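Local coordinates for protein dextranase (Pseudarthrobacter oxydans, PDB 6NZS) that cleaves alpha-1,6-glucosidic linkages inside dextran chains, as an endo-acting hydrolase of glycoside hydrolase family 49, at residues Y37-A42 / S86-E91; V98-R103 / V133-P138; R421-V426 / K472-E477. One frame throughout, in Å; residues are numbered along the deposited sequence.

Interaction 1 of 3, residues Y37-A42 / S86-E91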
ATOM      1  N   TYR A  37       2.365  10.238  19.138  1.00  9.55           N
ATOM      2  CA  TYR A  37       1.171  11.033  18.862  1.00  8.44           C
ATOM      3  C   TYR A  37       0.016  10.586  19.738  1.00 11.17           C
ATOM      4  O   TYR A  37      -0.138   9.394  20.016  1.00 11.50           O
ATOM      5  CB  TYR A  37       0.738  10.886  17.388  1.00  9.38           C
ATOM      6  CG  TYR A  37       1.866  11.232  16.464  1.00  8.56           C
ATOM      7  CD1 TYR A  37       2.167  12.557  16.195  1.00  9.48           C
ATOM      8  CD2 TYR A  37       2.678  10.245  15.914  1.00  8.79           C
ATOM      9  CE1 TYR A  37       3.222  12.901  15.384  1.00  8.89           C
ATOM     10  CE2 TYR A  37       3.753  10.580  15.095  1.00  8.86           C
ATOM     11  CZ  TYR A  37       4.015  11.915  14.841  1.00  8.40           C
ATOM     12  OH  TYR A  37       5.069  12.294  14.047  1.00  9.75           O
ATOM     13  N   ASP A  38      -0.797  11.554  20.156  1.00 10.24           N
ATOM     14  CA  ASP A  38      -2.094  11.295  20.766  1.00 10.69           C
ATOM     15  C   ASP A  38      -3.164  11.967  19.924  1.00 11.04           C
ATOM     16  O   ASP A  38      -2.946  13.059  19.394  1.00 13.01           O
ATOM     17  CB  ASP A  38      -2.166  11.851  22.193  1.00 11.79           C
ATOM     18  CG  ASP A  38      -1.303  11.073  23.164  1.00 14.49           C
ATOM     19  OD1 ASP A  38      -1.353   9.831  23.135  1.00 13.33           O
ATOM     20  OD2 ASP A  38      -0.579  11.710  23.966  1.00 17.76           O
ATOM     21  N   LEU A  39      -4.323  11.319  19.807  1.00  9.24           N
ATOM     22  CA  LEU A  39      -5.401  11.824  18.966  1.00 11.01           C
ATOM     23  C   LEU A  39      -6.725  11.819  19.724  1.00 12.16           C
ATOM     24  O   LEU A  39      -7.048  10.855  20.424  1.00 12.17           O
ATOM     25  CB  LEU A  39      -5.514  10.966  17.702  1.00 11.45           C
ATOM     26  CG  LEU A  39      -6.428  11.467  16.589  1.00 11.98           C
ATOM     27  CD1 LEU A  39      -5.845  11.111  15.226  1.00 13.28           C
ATOM     28  CD2 LEU A  39      -7.788  10.843  16.722  1.00 14.55           C
ATOM     29  N   GLN A  40      -7.492  12.906  19.578  1.00 11.75           N
ATOM     30  CA  GLN A  40      -8.866  12.986  20.060  1.00 13.24           C
ATOM     31  C   GLN A  40      -9.739  13.543  18.945  1.00 12.38           C
ATOM     32  O   GLN A  40      -9.256  14.260  18.064  1.00 12.33           O
ATOM     33  CB  GLN A  40      -8.989  13.882  21.298  1.00 16.28           C
ATOM     34  CG  GLN A  40      -8.366  13.300  22.554  1.00 20.94           C
ATOM     35  CD  GLN A  40      -8.460  14.247  23.734  1.00 25.57           C
ATOM     36  OE1 GLN A  40      -8.791  15.422  23.572  1.00 32.85           O
ATOM     37  NE2 GLN A  40      -8.175  13.738  24.929  1.00 32.81           N
ATOM     38  N   VAL A  41     -11.027  13.186  18.972  1.00 12.17           N
ATOM     39  CA  VAL A  41     -11.970  13.544  17.913  1.00 12.18           C
ATOM     40  C   VAL A  41     -13.251  14.071  18.540  1.00 12.79           C
ATOM     41  O   VAL A  41     -13.782  13.475  19.483  1.00 13.41           O
ATOM     42  CB  VAL A  41     -12.320  12.338  17.011  1.00 15.17           C
ATOM     43  CG1 VAL A  41     -13.068  12.798  15.757  1.00 12.85           C
ATOM     44  CG2 VAL A  41     -11.101  11.539  16.638  1.00 19.35           C
ATOM     45  N   ALA A  42     -13.776  15.153  17.975  1.00 11.21           N
ATOM     46  CA  ALA A  42     -15.052  15.712  18.398  1.00 13.16           C
ATOM     47  C   ALA A  42     -15.883  16.024  17.168  1.00 14.08           C
ATOM     48  O   ALA A  42     -15.352  16.430  16.136  1.00 13.37           O
ATOM     49  CB  ALA A  42     -14.837  17.014  19.164  1.00 14.91           C
ATOM     50  N   SER A  86       2.789   5.195  12.868  1.00  7.89           N
ATOM     51  CA  SER A  86       1.639   5.218  13.759  1.00  8.01           C
ATOM     52  C   SER A  86       0.382   5.470  12.939  1.00  7.63           C
ATOM     53  O   SER A  86       0.430   6.108  11.884  1.00  8.67           O
ATOM     54  CB  SER A  86       1.758   6.328  14.809  1.00  8.40           C
ATOM     55  OG  SER A  86       2.873   6.121  15.665  1.00  9.72           O
ATOM     56  N   TRP A  87      -0.749   4.960  13.420  1.00  8.49           N
ATOM     57  CA  TRP A  87      -2.006   5.221  12.722  1.00  8.15           C
ATOM     58  C   TRP A  87      -3.162   5.118  13.700  1.00  9.08           C
ATOM     59  O   TRP A  87      -3.127   4.323  14.643  1.00  9.91           O
ATOM     60  CB  TRP A  87      -2.231   4.290  11.523  1.00  9.77           C
ATOM     61  CG  TRP A  87      -2.684   2.892  11.880  1.00  8.97           C
ATOM     62  CD1 TRP A  87      -3.968   2.425  11.895  1.00  9.39           C
ATOM     63  CD2 TRP A  87      -1.849   1.794  12.278  1.00  9.10           C
ATOM     64  NE1 TRP A  87      -3.985   1.101  12.277  1.00  9.39           N
ATOM     65  CE2 TRP A  87      -2.695   0.694  12.519  1.00  8.64           C
ATOM     66  CE3 TRP A  87      -0.464   1.639  12.462  1.00  9.77           C
ATOM     67  CZ2 TRP A  87      -2.207  -0.549  12.926  1.00 10.63           C
ATOM     68  CZ3 TRP A  87       0.014   0.406  12.874  1.00  9.68           C
ATOM     69  CH2 TRP A  87      -0.852  -0.667  13.107  1.00 10.27           C
ATOM     70  N   SER A  88      -4.184   5.939  13.464  1.00  9.25           N
ATOM     71  CA  SER A  88      -5.385   5.942  14.282  1.00  9.44           C
ATOM     72  C   SER A  88      -6.588   5.847  13.365  1.00  8.84           C
ATOM     73  O   SER A  88      -6.698   6.621  12.406  1.00  9.97           O
ATOM     74  CB  SER A  88      -5.469   7.234  15.107  1.00 10.02           C
ATOM     75  OG  SER A  88      -6.630   7.240  15.920  1.00 11.28           O
ATOM     76  N   SER A  89      -7.479   4.904  13.659  1.00  8.73           N
ATOM     77  CA  SER A  89      -8.754   4.764  12.967  1.00  8.67           C
ATOM     78  C   SER A  89      -9.902   5.187  13.875  1.00  9.72           C
ATOM     79  O   SER A  89      -9.864   5.009  15.096  1.00 10.22           O
ATOM     80  CB  SER A  89      -8.996   3.311  12.549  1.00  8.94           C
ATOM     81  OG  SER A  89      -8.135   2.959  11.476  1.00 10.16           O
ATOM     82  N   PHE A  90     -10.928   5.754  13.259  1.00  8.90           N
ATOM     83  CA  PHE A  90     -12.191   5.974  13.945  1.00  9.92           C
ATOM     84  C   PHE A  90     -13.282   5.961  12.893  1.00 10.53           C
ATOM     85  O   PHE A  90     -13.008   6.088  11.698  1.00  9.89           O
ATOM     86  CB  PHE A  90     -12.197   7.272  14.777  1.00 10.32           C
ATOM     87  CG  PHE A  90     -11.930   8.528  13.974  1.00 10.06           C
ATOM     88  CD1 PHE A  90     -12.967   9.190  13.324  1.00 10.93           C
ATOM     89  CD2 PHE A  90     -10.650   9.059  13.900  1.00 10.96           C
ATOM     90  CE1 PHE A  90     -12.723  10.351  12.593  1.00 11.31           C
ATOM     91  CE2 PHE A  90     -10.402  10.216  13.180  1.00 10.46           C
ATOM     92  CZ  PHE A  90     -11.432  10.866  12.525  1.00 10.35           C
ATOM     93  N   GLU A  91     -14.522   5.776  13.340  1.00 10.24           N
ATOM     94  CA  GLU A  91     -15.682   5.895  12.467  1.00  9.77           C
ATOM     95  C   GLU A  91     -16.348   7.240  12.687  1.00 10.61           C
ATOM     96  O   GLU A  91     -16.471   7.703  13.827  1.00 11.10           O
ATOM     97  CB  GLU A  91     -16.715   4.805  12.745  1.00 10.63           C
ATOM     98  CG  GLU A  91     -16.214   3.398  12.540  1.00 12.94           C
ATOM     99  CD  GLU A  91     -17.338   2.388  12.674  1.00 16.81           C
ATOM    100  OE1 GLU A  91     -17.434   1.747  13.737  1.00 22.02           O
ATOM    101  OE2 GLU A  91     -18.136   2.260  11.723  1.00 18.15           O
TER

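Interaction 2 of 3, residues V98-R103 / V133-P138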
ATOM      1  N   VAL A  98     -10.317  17.004  14.683  1.00 11.19           N
ATOM      2  CA  VAL A  98      -9.366  16.027  15.212  1.00 11.85           C
ATOM      3  C   VAL A  98      -8.200  16.786  15.825  1.00 11.82           C
ATOM      4  O   VAL A  98      -7.541  17.566  15.131  1.00 12.17           O
ATOM      5  CB  VAL A  98      -8.872  15.081  14.110  1.00 11.61           C
ATOM      6  CG1 VAL A  98      -7.913  14.080  14.690  1.00 13.48           C
ATOM      7  CG2 VAL A  98     -10.051  14.371  13.458  1.00 14.87           C
ATOM      8  N   ASP A  99      -7.945  16.569  17.118  1.00 10.78           N
ATOM      9  CA  ASP A  99      -6.769  17.131  17.781  1.00 11.39           C
ATOM     10  C   ASP A  99      -5.641  16.115  17.690  1.00 11.69           C
ATOM     11  O   ASP A  99      -5.815  14.959  18.092  1.00 12.40           O
ATOM     12  CB  ASP A  99      -7.045  17.393  19.266  1.00 12.78           C
ATOM     13  CG  ASP A  99      -8.128  18.422  19.493  1.00 18.60           C
ATOM     14  OD1 ASP A  99      -8.006  19.538  18.961  1.00 23.48           O
ATOM     15  OD2 ASP A  99      -9.093  18.110  20.217  1.00 22.47           O
ATOM     16  N   VAL A 100      -4.489  16.542  17.180  1.00 10.35           N
ATOM     17  CA  VAL A 100      -3.304  15.688  17.129  1.00 10.70           C
ATOM     18  C   VAL A 100      -2.218  16.367  17.942  1.00 11.02           C
ATOM     19  O   VAL A 100      -1.870  17.525  17.676  1.00 10.47           O
ATOM     20  CB  VAL A 100      -2.814  15.425  15.697  1.00 10.60           C
ATOM     21  CG1 VAL A 100      -1.718  14.364  15.730  1.00 12.47           C
ATOM     22  CG2 VAL A 100      -3.961  14.971  14.816  1.00 12.02           C
ATOM     23  N   SER A 101      -1.687  15.651  18.930  1.00 10.27           N
ATOM     24  CA  SER A 101      -0.664  16.168  19.827  1.00 11.73           C
ATOM     25  C   SER A 101       0.615  15.365  19.651  1.00 11.22           C
ATOM     26  O   SER A 101       0.582  14.129  19.601  1.00 11.26           O
ATOM     27  CB  SER A 101      -1.125  16.069  21.280  1.00 13.53           C
ATOM     28  OG  SER A 101      -2.248  16.903  21.500  1.00 15.95           O
ATOM     29  N   LEU A 102       1.735  16.074  19.560  1.00 11.76           N
ATOM     30  CA  LEU A 102       3.051  15.460  19.488  1.00 11.75           C
ATOM     31  C   LEU A 102       3.543  15.234  20.915  1.00 14.60           C
ATOM     32  O   LEU A 102       3.516  16.158  21.737  1.00 16.66           O
ATOM     33  CB  LEU A 102       3.987  16.403  18.731  1.00 13.88           C
ATOM     34  CG  LEU A 102       5.419  15.962  18.430  1.00 13.38           C
ATOM     35  CD1 LEU A 102       5.461  14.641  17.663  1.00 14.79           C
ATOM     36  CD2 LEU A 102       6.146  17.051  17.654  1.00 15.03           C
ATOM     37  N   ARG A 103       3.982  14.006  21.209  1.00 13.26           N
ATOM     38  CA  ARG A 103       4.311  13.566  22.565  1.00 14.25           C
ATOM     39  C   ARG A 103       5.783  13.728  22.920  1.00 15.08           C
ATOM     40  O   ARG A 103       6.157  13.448  24.065  1.00 18.62           O
ATOM     41  CB  ARG A 103       3.958  12.082  22.741  1.00 13.71           C
ATOM     42  CG  ARG A 103       2.475  11.766  22.745  1.00 14.79           C
ATOM     43  CD  ARG A 103       2.212  10.281  23.023  1.00 15.83           C
ATOM     44  NE  ARG A 103       2.818   9.794  24.269  1.00 19.00           N
ATOM     45  CZ  ARG A 103       2.247   9.871  25.470  1.00 17.99           C
ATOM     46  NH1 ARG A 103       1.052  10.429  25.614  1.00 22.09           N
ATOM     47  NH2 ARG A 103       2.877   9.403  26.539  1.00 20.71           N
ATOM     48  N   VAL A 133      -2.309  20.503  17.206  1.00 10.84           N
ATOM     49  CA  VAL A 133      -3.051  21.090  16.099  1.00 10.78           C
ATOM     50  C   VAL A 133      -4.436  20.461  16.069  1.00 11.26           C
ATOM     51  O   VAL A 133      -4.618  19.300  16.453  1.00 13.11           O
ATOM     52  CB  VAL A 133      -2.303  20.854  14.765  1.00 13.12           C
ATOM     53  CG1 VAL A 133      -2.230  19.351  14.430  1.00 14.34           C
ATOM     54  CG2 VAL A 133      -2.928  21.631  13.625  1.00 16.64           C
ATOM     55  N   LYS A 134      -5.421  21.243  15.635  1.00 11.52           N
ATOM     56  CA  LYS A 134      -6.782  20.773  15.410  1.00 11.73           C
ATOM     57  C   LYS A 134      -7.043  20.798  13.909  1.00 13.28           C
ATOM     58  O   LYS A 134      -6.803  21.818  13.255  1.00 15.00           O
ATOM     59  CB  LYS A 134      -7.793  21.677  16.136  1.00 15.09           C
ATOM     60  CG  LYS A 134      -9.137  21.023  16.466  1.00 19.70           C
ATOM     61  CD  LYS A 134     -10.109  22.020  17.123  1.00 18.18           C
ATOM     62  CE  LYS A 134      -9.611  22.434  18.497  1.00 23.72           C
ATOM     63  NZ  LYS A 134      -9.877  21.391  19.538  1.00 22.69           N
ATOM     64  N   ILE A 135      -7.517  19.677  13.365  1.00 11.28           N
ATOM     65  CA  ILE A 135      -7.750  19.507  11.932  1.00 11.02           C
ATOM     66  C   ILE A 135      -9.228  19.211  11.716  1.00 11.21           C
ATOM     67  O   ILE A 135      -9.778  18.295  12.341  1.00 12.25           O
ATOM     68  CB  ILE A 135      -6.909  18.344  11.373  1.00 11.35           C
ATOM     69  CG1 ILE A 135      -5.428  18.583  11.645  1.00 13.75           C
ATOM     70  CG2 ILE A 135      -7.164  18.149   9.881  1.00 12.45           C
ATOM     71  CD1 ILE A 135      -4.606  17.310  11.560  1.00 13.32           C
ATOM     72  N   LYS A 136      -9.865  19.953  10.811  1.00 11.85           N
ATOM     73  CA  LYS A 136     -11.271  19.705  10.496  1.00 11.09           C
ATOM     74  C   LYS A 136     -11.338  18.715   9.343  1.00 10.76           C
ATOM     75  O   LYS A 136     -10.910  19.022   8.227  1.00 12.69           O
ATOM     76  CB  LYS A 136     -12.001  20.992  10.138  1.00 13.12           C
ATOM     77  CG  LYS A 136     -13.496  20.759   9.961  1.00 15.76           C
ATOM     78  CD  LYS A 136     -14.199  22.042   9.566  1.00 23.53           C
ATOM     79  CE  LYS A 136     -15.031  22.579  10.707  1.00 32.08           C
ATOM     80  NZ  LYS A 136     -16.411  22.854  10.237  1.00 36.00           N
ATOM     81  N   VAL A 137     -11.864  17.525   9.613  1.00 10.94           N
ATOM     82  CA  VAL A 137     -12.016  16.489   8.593  1.00  9.97           C
ATOM     83  C   VAL A 137     -13.485  16.472   8.174  1.00 10.37           C
ATOM     84  O   VAL A 137     -14.346  16.101   8.990  1.00 11.35           O
ATOM     85  CB  VAL A 137     -11.566  15.113   9.103  1.00 10.58           C
ATOM     86  CG1 VAL A 137     -11.678  14.084   7.993  1.00 12.00           C
ATOM     87  CG2 VAL A 137     -10.121  15.176   9.622  1.00 12.23           C
ATOM     88  N   PRO A 138     -13.819  16.887   6.962  1.00  9.92           N
ATOM     89  CA  PRO A 138     -15.216  16.834   6.535  1.00 11.00           C
ATOM     90  C   PRO A 138     -15.644  15.393   6.342  1.00 11.33           C
ATOM     91  O   PRO A 138     -14.836  14.516   6.009  1.00 10.71           O
ATOM     92  CB  PRO A 138     -15.206  17.588   5.201  1.00 12.90           C
ATOM     93  CG  PRO A 138     -13.822  17.415   4.680  1.00 16.06           C
ATOM     94  CD  PRO A 138     -12.916  17.301   5.873  1.00 12.38           C
TER

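Interaction 3 of 3, residues R421-V426 / K472-E477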
ATOM      1  N   ARG A 421       1.709 -10.882 -20.483  1.00 13.21           N
ATOM      2  CA  ARG A 421       0.352 -10.908 -19.954  1.00 14.21           C
ATOM      3  C   ARG A 421      -0.638 -10.532 -21.045  1.00 14.17           C
ATOM      4  O   ARG A 421      -0.293  -9.856 -22.018  1.00 14.50           O
ATOM      5  CB  ARG A 421       0.187  -9.948 -18.760  1.00 13.48           C
ATOM      6  CG  ARG A 421       1.065 -10.298 -17.579  1.00 12.64           C
ATOM      7  CD  ARG A 421       0.896  -9.309 -16.419  1.00 12.46           C
ATOM      8  NE  ARG A 421       1.957  -9.466 -15.424  1.00 11.95           N
ATOM      9  CZ  ARG A 421       1.984 -10.416 -14.495  1.00 13.47           C
ATOM     10  NH1 ARG A 421       0.999 -11.313 -14.414  1.00 14.33           N
ATOM     11  NH2 ARG A 421       2.997 -10.478 -13.642  1.00 14.31           N
ATOM     12  N   ASN A 422      -1.885 -10.985 -20.862  1.00 14.58           N
ATOM     13  CA  ASN A 422      -3.026 -10.574 -21.675  1.00 13.27           C
ATOM     14  C   ASN A 422      -3.934  -9.733 -20.783  1.00 14.19           C
ATOM     15  O   ASN A 422      -4.571 -10.261 -19.864  1.00 15.43           O
ATOM     16  CB  ASN A 422      -3.770 -11.793 -22.216  1.00 14.53           C
ATOM     17  CG  ASN A 422      -3.044 -12.447 -23.368  1.00 15.29           C
ATOM     18  OD1 ASN A 422      -2.565 -11.779 -24.279  1.00 17.42           O
ATOM     19  ND2 ASN A 422      -2.956 -13.776 -23.332  1.00 19.10           N
ATOM     20  N   ILE A 423      -3.980  -8.426 -21.046  1.00 13.57           N
ATOM     21  CA  ILE A 423      -4.720  -7.474 -20.226  1.00 13.68           C
ATOM     22  C   ILE A 423      -5.465  -6.512 -21.137  1.00 12.83           C
ATOM     23  O   ILE A 423      -4.899  -6.008 -22.114  1.00 15.17           O
ATOM     24  CB  ILE A 423      -3.772  -6.667 -19.314  1.00 12.22           C
ATOM     25  CG1 ILE A 423      -3.005  -7.594 -18.376  1.00 13.85           C
ATOM     26  CG2 ILE A 423      -4.556  -5.621 -18.534  1.00 14.01           C
ATOM     27  CD1 ILE A 423      -1.903  -6.882 -17.604  1.00 13.70           C
ATOM     28  N   ASP A 424      -6.719  -6.222 -20.788  1.00 13.11           N
ATOM     29  CA  ASP A 424      -7.541  -5.257 -21.504  1.00 12.25           C
ATOM     30  C   ASP A 424      -8.436  -4.546 -20.494  1.00 13.72           C
ATOM     31  O   ASP A 424      -8.967  -5.180 -19.581  1.00 14.50           O
ATOM     32  CB  ASP A 424      -8.402  -6.008 -22.536  1.00 12.29           C
ATOM     33  CG  ASP A 424      -9.111  -5.095 -23.538  1.00 17.93           C
ATOM     34  OD1 ASP A 424      -8.936  -3.865 -23.549  1.00 16.11           O
ATOM     35  OD2 ASP A 424      -9.875  -5.654 -24.360  1.00 21.89           O
ATOM     36  N   ASN A 425      -8.584  -3.229 -20.655  1.00 12.55           N
ATOM     37  CA  ASN A 425      -9.611  -2.448 -19.963  1.00 13.26           C
ATOM     38  C   ASN A 425      -9.302  -2.257 -18.482  1.00 14.12           C
ATOM     39  O   ASN A 425      -9.988  -2.798 -17.610  1.00 12.46           O
ATOM     40  CB  ASN A 425     -11.019  -3.035 -20.168  1.00 14.75           C
ATOM     41  CG  ASN A 425     -12.106  -2.172 -19.554  1.00 15.82           C
ATOM     42  OD1 ASN A 425     -12.039  -0.943 -19.599  1.00 17.55           O
ATOM     43  ND2 ASN A 425     -13.108  -2.813 -18.961  1.00 17.55           N
ATOM     44  N   VAL A 426      -8.283  -1.456 -18.196  1.00 12.02           N
ATOM     45  CA  VAL A 426      -7.871  -1.147 -16.832  1.00 13.02           C
ATOM     46  C   VAL A 426      -7.972   0.361 -16.640  1.00 11.81           C
ATOM     47  O   VAL A 426      -7.523   1.130 -17.499  1.00 12.36           O
ATOM     48  CB  VAL A 426      -6.440  -1.646 -16.576  1.00 11.46           C
ATOM     49  CG1 VAL A 426      -5.919  -1.133 -15.247  1.00 13.52           C
ATOM     50  CG2 VAL A 426      -6.402  -3.168 -16.616  1.00 14.08           C
ATOM     51  N   LYS A 472      -3.250  -3.998 -23.227  1.00 13.19           N
ATOM     52  CA  LYS A 472      -3.837  -2.878 -23.952  1.00 12.95           C
ATOM     53  C   LYS A 472      -4.924  -2.178 -23.146  1.00 12.46           C
ATOM     54  O   LYS A 472      -5.526  -2.745 -22.231  1.00 12.69           O
ATOM     55  CB  LYS A 472      -4.385  -3.319 -25.317  1.00 14.61           C
ATOM     56  CG  LYS A 472      -5.517  -4.322 -25.223  1.00 16.31           C
ATOM     57  CD  LYS A 472      -5.988  -4.727 -26.611  1.00 20.39           C
ATOM     58  CE  LYS A 472      -7.177  -5.662 -26.520  1.00 22.65           C
ATOM     59  NZ  LYS A 472      -7.548  -6.174 -27.868  1.00 28.90           N
ATOM     60  N   ASN A 473      -5.176  -0.921 -23.524  1.00 13.44           N
ATOM     61  CA  ASN A 473      -6.319  -0.167 -23.023  1.00 13.63           C
ATOM     62  C   ASN A 473      -6.262  -0.013 -21.506  1.00 14.14           C
ATOM     63  O   ASN A 473      -7.188  -0.370 -20.780  1.00 14.53           O
ATOM     64  CB  ASN A 473      -7.637  -0.789 -23.488  1.00 13.70           C
ATOM     65  CG  ASN A 473      -7.778  -0.778 -24.995  1.00 17.95           C
ATOM     66  OD1 ASN A 473      -7.407   0.194 -25.656  1.00 17.22           O
ATOM     67  ND2 ASN A 473      -8.302  -1.867 -25.550  1.00 17.13           N
ATOM     68  N   MET A 474      -5.144   0.527 -21.031  1.00 11.86           N
ATOM     69  CA  MET A 474      -4.946   0.817 -19.617  1.00 13.09           C
ATOM     70  C   MET A 474      -4.816   2.321 -19.483  1.00 12.16           C
ATOM     71  O   MET A 474      -3.975   2.935 -20.151  1.00 13.33           O
ATOM     72  CB  MET A 474      -3.695   0.123 -19.084  1.00 12.26           C
ATOM     73  CG  MET A 474      -3.666  -1.365 -19.363  1.00 13.90           C
ATOM     74  SD  MET A 474      -2.718  -2.264 -18.126  1.00 18.95           S
ATOM     75  CE  MET A 474      -1.109  -1.546 -18.367  1.00 17.93           C
ATOM     76  N   ARG A 475      -5.654   2.909 -18.638  1.00 11.77           N
ATOM     77  CA  ARG A 475      -5.685   4.349 -18.430  1.00 11.49           C
ATOM     78  C   ARG A 475      -5.412   4.660 -16.967  1.00 12.74           C
ATOM     79  O   ARG A 475      -6.065   4.112 -16.072  1.00 12.73           O
ATOM     80  CB  ARG A 475      -7.041   4.935 -18.839  1.00 13.31           C
ATOM     81  CG  ARG A 475      -7.127   6.452 -18.707  1.00 19.29           C
ATOM     82  CD  ARG A 475      -8.402   6.979 -19.358  1.00 24.71           C
ATOM     83  NE  ARG A 475      -8.493   8.437 -19.327  1.00 30.89           N
ATOM     84  CZ  ARG A 475      -8.203   9.231 -20.355  1.00 30.67           C
ATOM     85  NH1 ARG A 475      -7.802   8.710 -21.508  1.00 27.30           N
ATOM     86  NH2 ARG A 475      -8.320  10.551 -20.232  1.00 27.63           N
ATOM     87  N   PHE A 476      -4.441   5.534 -16.731  1.00 11.81           N
ATOM     88  CA  PHE A 476      -4.079   5.993 -15.394  1.00 12.32           C
ATOM     89  C   PHE A 476      -4.280   7.500 -15.406  1.00 14.87           C
ATOM     90  O   PHE A 476      -3.550   8.212 -16.101  1.00 17.88           O
ATOM     91  CB  PHE A 476      -2.615   5.665 -15.096  1.00 13.80           C
ATOM     92  CG  PHE A 476      -2.278   4.212 -15.228  1.00 11.59           C
ATOM     93  CD1 PHE A 476      -1.853   3.691 -16.437  1.00 14.12           C
ATOM     94  CD2 PHE A 476      -2.388   3.360 -14.143  1.00 12.79           C
ATOM     95  CE1 PHE A 476      -1.543   2.341 -16.565  1.00 15.06           C
ATOM     96  CE2 PHE A 476      -2.091   2.019 -14.263  1.00 14.82           C
ATOM     97  CZ  PHE A 476      -1.668   1.501 -15.466  1.00 15.96           C
ATOM     98  N   GLU A 477      -5.258   7.995 -14.655  1.00 10.84           N
ATOM     99  CA  GLU A 477      -5.589   9.416 -14.672  1.00 12.24           C
ATOM    100  C   GLU A 477      -5.480   9.985 -13.269  1.00 11.99           C
ATOM    101  O   GLU A 477      -6.166   9.516 -12.353  1.00 11.12           O
ATOM    102  CB  GLU A 477      -6.988   9.671 -15.240  1.00 16.28           C
ATOM    103  CG  GLU A 477      -7.361  11.143 -15.202  1.00 17.31           C
ATOM    104  CD  GLU A 477      -8.468  11.524 -16.164  1.00 23.13           C
ATOM    105  OE1 GLU A 477      -8.913  10.657 -16.943  1.00 24.76           O
ATOM    106  OE2 GLU A 477      -8.879  12.704 -16.138  1.00 26.25           O
TER

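Interaction 1 of 3, residues Y37-A42 / S86-E91
F90 and V41 reach toward each other tip to tip and make the tightest part of this contact, in which two strand segments face one another through their side chains. V41 lays its CG2 methyl over one face of the phenyl ring, 3.9 Å from the ring centroid of F90 and displaced toward the rim, a CH-pi contact whose shortest pair is V41 CG2 to F90 CD2 at 3.7 Å. The other branch, V41 CG1, comes to F90 CE1 at 4.0 Å, so both methyls of the valine bear on the same ring. With CG of F90 held between the backbone N and the carbonyl carbon (chi1 59°), the ring sets off toward the other segment, where V41 meets its face.

Two residues earlier on the same strand, L39 rests both its methyls on the short side chain of S88: CD1 of L39 lies 3.9 Å from CB of S88, while CD2 of L39 lies 3.9 Å from the OG of S88. The same CD2 also approaches F90 CD2 obliquely, at 4.4 Å. The hydroxyl of S88 has its polar partner in the carbonyl O of F54, which satisfies this buried group.

With 8.7 Å between axes and only 13° between directions, the segments are nearly parallel but too far apart to be paired in a ladder. Strand 51-58 is the antiparallel neighbour of both, and strand 96-102 flanks 37-43, with V98 packing on L39 and F90. Strand 176-192 closes in as well, I188 against L39 and A190 against F90, adding to this buried core of the N-terminal Ig-like domain.

Interaction 2 of 3, residues V98-R103 / V133-P138
V98 and I135 join their backbones through a reciprocal pair of hydrogen bonds, V98 N to I135 O at 2.7 Å and I135 N to V98 O at 2.8 Å. V100 and V133 repeat the pattern, with V100 N to V133 O at 2.9 Å, and between these two hydrogen-bonded pairs sits the non-hydrogen-bonded pair D99 and K134 of an antiparallel ladder.

The charged contact belongs to that middle pair. The two side chains lie alongside each other, pointing the same way, and the lysine chain bends at its end (chi3 -67°, chi4 -78°) to bring NZ of K134 2.7 Å from OD1 of D99, on the syn lone pair. An alanine in place of K134 would probably leave the D99 carboxylate without its salt-bridge mate on this strand.

Apolar contacts fill the other face. V98 CG2 meets V137 CG2 at 3.9 Å, V100 CG2 meets I135 CD1 at 4.1 Å, and CB of V100 rests near CG1 of V133; F150 and F146 of strand 144-150 pack against V100 and V137.

The chemistry is thus split by face: the buried valines and isoleucine would disfavour a charge on their side, whereas the partly exposed D99 and K134 probably keep some access to water, their charges offsetting one another.

Interaction 3 of 3, residues R421-V426 / K472-E477
D424 and N473 set a carboxylate and an amide side by side, pointing the same way with their planes 37° apart. ND2 of N473 donates to OD1 of D424 at 2.9 Å; the oxygen lies in the amide plane, whereas the donor meets it on the syn side but well out of the carboxylate plane. K472 crosses the same carboxylate, its CE 3.5 Å from D424 OD2, while its ammonium stays beyond salt-bridge distance. A third flat group, the R475 guanidinium, takes OE1 of E477 in plane at its edge, NE to OE1 being 3.3 Å.

The backbones pair in parallel: K472 N to I423 O at 2.8 Å, V426 N to N473 O at 3.0 Å, and R475 N to V426 O at 2.8 Å. N425 and N473, matched in register, both have left-handed backbone conformations (phi 73° and 60°).

On the face of the sheet that carries V426, M474 lies alongside it, CG to CB 3.9 Å, and presents SD to the CG2 methyl of I423 at 3.8 Å. W416 touches M474 and M393 touches V426.

These are successive rungs of the parallel beta-helix: strand 398-407 borders 423-435 on one side, and strand 495-507 borders 469-482 on the other, where N499 bonds OD1 of N473.

Interactions 1 and 2 are neighbours in the N-terminal Ig-like domain, their centres about 8 Å apart, and they come one after the other along the chain. They touch where strands 37-43 and 96-102 lie next to each other: D38 OD2 makes a 2.6 Å salt bridge to R103 NH1, and D99 N probably bonds Q40 O at 2.8 Å. Strand 37-43 thus packs through its side chains in interaction 1 and borders strand 96-102, which interaction 2 pairs with 132-137. Interaction 3, last in sequence, lies on the other side of the chain's centre, about 37 and 40 Å from their centres, and joins rungs of the beta-helix, so the two domains are held by separate contacts here.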